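IMC sub-compartment protein ISP3 (PDB 4CHJ) is a pleckstrin-homology-fold protein of the inner membrane complex of Toxoplasma gondii, belonging to a family critical for the parasite's replication by internal budding. Local coordinates at residues D46-L51 and I124-K129. Sequence-based numbering, arbitrary orientation.
Sequences DTMEVL and IAFSFK
E49 and S127 face each other as an antiparallel hydrogen-bonded pair and illustrate how two strands far apart in sequence are zipped together. The amide N of E49 donates to O of S127 (3.0 Å), and the N of S127 returns a nearly straight bond to O of E49 (2.8 Å, 169° at the hydrogen), each donor lying in the plane of the carbonyl it meets. Two residues along, L51 N reaches A125 O at 2.8 Å, but from a position tilted out of that carbonyl's plane. Between these bonds sits the non-hydrogen-bonded pair V50 and F126, where the CA of F126 comes within 3.2 Å of O of E49 in a CA-H...O contact.

Strand 46-51 is the first and strand 123-127 the last of the seven strands of the pleckstrin homology fold, so this pairing joins the two ends of the strand series. Strand 57-65 continues the sheet beyond 46-51, and 113-117 beyond 123-127.

On the buried face, the apolar contacts centre on F126. M48, turned back at chi3 (67°), brings its methyl CE over one face of the F126 ring in a CH-pi contact, 3.5 Å from the centroid and displaced toward CG and CD1. SD of M48 stands farther out, nearly on the normal of the same ring, a Met-aromatic contact. V50 lies alongside F126, pointing the same way, and touches CE1 of that ring with CG2 at 3.6 Å. L73 also packs against M48, V50 and F126, while F137 of helix 131-149 meets the rings of both F126 and F128.

The other face carries E49, L51, A125 and S127. CB of L51 rests on CB of A125 at 3.6 Å, its CD2 reaching across toward S127 CB. OE1 of E49 lies at van der Waals distance from S127 CB (3.9 Å), while OE2 forms a salt bridge with R57.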
loop_
_atom_site.group_PDB
_atom_site.type_symbol
_atom_site.label_atom_id
_atom_site.label_comp_id
_atom_site.label_asym_id
_atom_site.label_seq_id
_atom_site.Cartn_x
_atom_site.Cartn_y
_atom_site.Cartn_z
ATOM N N ASP A 46 10.096 -3.504 -7.010
ATOM C CA ASP A 46 9.229 -4.267 -7.901
ATOM C C ASP A 46 8.019 -3.416 -8.310
ATOM O O ASP A 46 7.779 -2.343 -7.750
ATOM C CB ASP A 46 8.812 -5.593 -7.238
ATOM C CG ASP A 46 8.204 -6.583 -8.219
ATOM O OD1 ASP A 46 8.508 -6.502 -9.428
ATOM O OD2 ASP A 46 7.402 -7.437 -7.782
ATOM N N THR A 47 7.310 -3.897 -9.325
ATOM C CA THR A 47 6.381 -3.107 -10.105
ATOM C C THR A 47 4.990 -3.144 -9.457
ATOM O O THR A 47 4.574 -4.188 -8.928
ATOM C CB THR A 47 6.318 -3.647 -11.559
ATOM O OG1 THR A 47 7.384 -3.074 -12.334
ATOM C CG2 THR A 47 4.995 -3.318 -12.220
ATOM N N MET A 48 4.325 -1.979 -9.428
ATOM C CA MET A 48 2.901 -1.871 -9.092
ATOM C C MET A 48 2.292 -0.668 -9.834
ATOM O O MET A 48 2.939 -0.081 -10.711
ATOM C CB MET A 48 2.724 -1.724 -7.586
ATOM C CG MET A 48 3.856 -0.956 -6.923
ATOM S SD MET A 48 3.863 0.791 -7.384
ATOM C CE MET A 48 2.330 1.305 -6.598
ATOM N N GLU A 49 1.041 -0.339 -9.521
ATOM C CA GLU A 49 0.364 0.818 -10.133
ATOM C C GLU A 49 -0.158 1.773 -9.085
ATOM O O GLU A 49 -0.764 1.355 -8.102
ATOM C CB GLU A 49 -0.831 0.362 -10.959
ATOM C CG GLU A 49 -0.486 -0.298 -12.262
ATOM C CD GLU A 49 -1.702 -0.915 -12.908
ATOM O OE1 GLU A 49 -2.773 -0.957 -12.253
ATOM O OE2 GLU A 49 -1.596 -1.335 -14.078
ATOM N N VAL A 50 -0.029 3.063 -9.362
ATOM C CA VAL A 50 -0.642 4.082 -8.532
ATOM C C VAL A 50 -1.928 4.567 -9.190
ATOM O O VAL A 50 -1.915 5.035 -10.323
ATOM C CB VAL A 50 0.295 5.282 -8.350
ATOM C CG1 VAL A 50 -0.414 6.408 -7.617
ATOM C CG2 VAL A 50 1.553 4.862 -7.612
ATOM N N LEU A 51 -3.039 4.430 -8.474
ATOM C CA LEU A 51 -4.334 4.917 -8.931
ATOM C C LEU A 51 -4.478 6.421 -8.760
ATOM O O LEU A 51 -3.918 7.002 -7.837
ATOM C CB LEU A 51 -5.465 4.207 -8.193
ATOM C CG LEU A 51 -5.495 2.687 -8.301
ATOM C CD1 LEU A 51 -6.893 2.165 -8.027
ATOM C CD2 LEU A 51 -5.009 2.244 -9.670
ATOM N N ILE A 124 -3.870 7.619 -0.940
ATOM C CA ILE A 124 -3.189 7.130 -2.120
ATOM C C ILE A 124 -3.639 5.721 -2.324
ATOM O O ILE A 124 -3.895 5.010 -1.358
ATOM C CB ILE A 124 -1.674 7.129 -1.918
ATOM C CG1 ILE A 124 -1.233 8.500 -1.350
ATOM C CG2 ILE A 124 -0.970 6.796 -3.233
ATOM C CD1 ILE A 124 0.235 8.593 -0.998
ATOM N N ALA A 125 -3.759 5.312 -3.572
ATOM C CA ALA A 125 -4.136 3.958 -3.862
ATOM C C ALA A 125 -3.070 3.323 -4.714
ATOM O O ALA A 125 -2.687 3.886 -5.767
ATOM C CB ALA A 125 -5.481 3.912 -4.569
ATOM N N PHE A 126 -2.564 2.174 -4.225
ATOM C CA PHE A 126 -1.711 1.261 -5.001
ATOM C C PHE A 126 -2.532 0.038 -5.422
ATOM O O PHE A 126 -3.316 -0.480 -4.649
ATOM C CB PHE A 126 -0.533 0.779 -4.140
ATOM C CG PHE A 126 0.490 1.847 -3.837
ATOM C CD1 PHE A 126 0.410 3.113 -4.416
ATOM C CD2 PHE A 126 1.545 1.578 -2.989
ATOM C CE1 PHE A 126 1.363 4.078 -4.146
ATOM C CE2 PHE A 126 2.507 2.533 -2.727
ATOM C CZ PHE A 126 2.416 3.787 -3.314
ATOM N N SER A 127 -2.329 -0.400 -6.653
ATOM C CA SER A 127 -2.895 -1.624 -7.160
ATOM C C SER A 127 -1.770 -2.633 -7.437
ATOM O O SER A 127 -0.760 -2.305 -8.079
ATOM C CB SER A 127 -3.667 -1.355 -8.444
ATOM O OG SER A 127 -4.270 -2.549 -8.915
ATOM N N PHE A 128 -1.917 -3.837 -6.892
ATOM C CA PHE A 128 -0.842 -4.842 -6.960
ATOM C C PHE A 128 -1.222 -5.939 -7.908
ATOM O O PHE A 128 -2.395 -6.052 -8.308
ATOM C CB PHE A 128 -0.537 -5.423 -5.573
ATOM C CG PHE A 128 0.157 -4.457 -4.668
ATOM C CD1 PHE A 128 -0.582 -3.553 -3.912
ATOM C CD2 PHE A 128 1.542 -4.339 -4.698
ATOM C CE1 PHE A 128 0.052 -2.610 -3.146
ATOM C CE2 PHE A 128 2.179 -3.399 -3.926
ATOM C CZ PHE A 128 1.433 -2.520 -3.166
ATOM N N LYS A 129 -0.226 -6.747 -8.285
ATOM C CA LYS A 129 -0.356 -7.614 -9.449
ATOM C C LYS A 129 -1.318 -8.771 -9.130
ATOM O O LYS A 129 -1.959 -9.309 -10.023
ATOM C CB LYS A 129 1.018 -8.113 -9.904
ATOM C CG LYS A 129 0.972 -8.967 -11.160
ATOM C CD LYS A 129 2.358 -9.420 -11.633
ATOM C CE LYS A 129 2.258 -10.293 -12.879
ATOM N NZ LYS A 129 3.610 -10.739 -13.346
#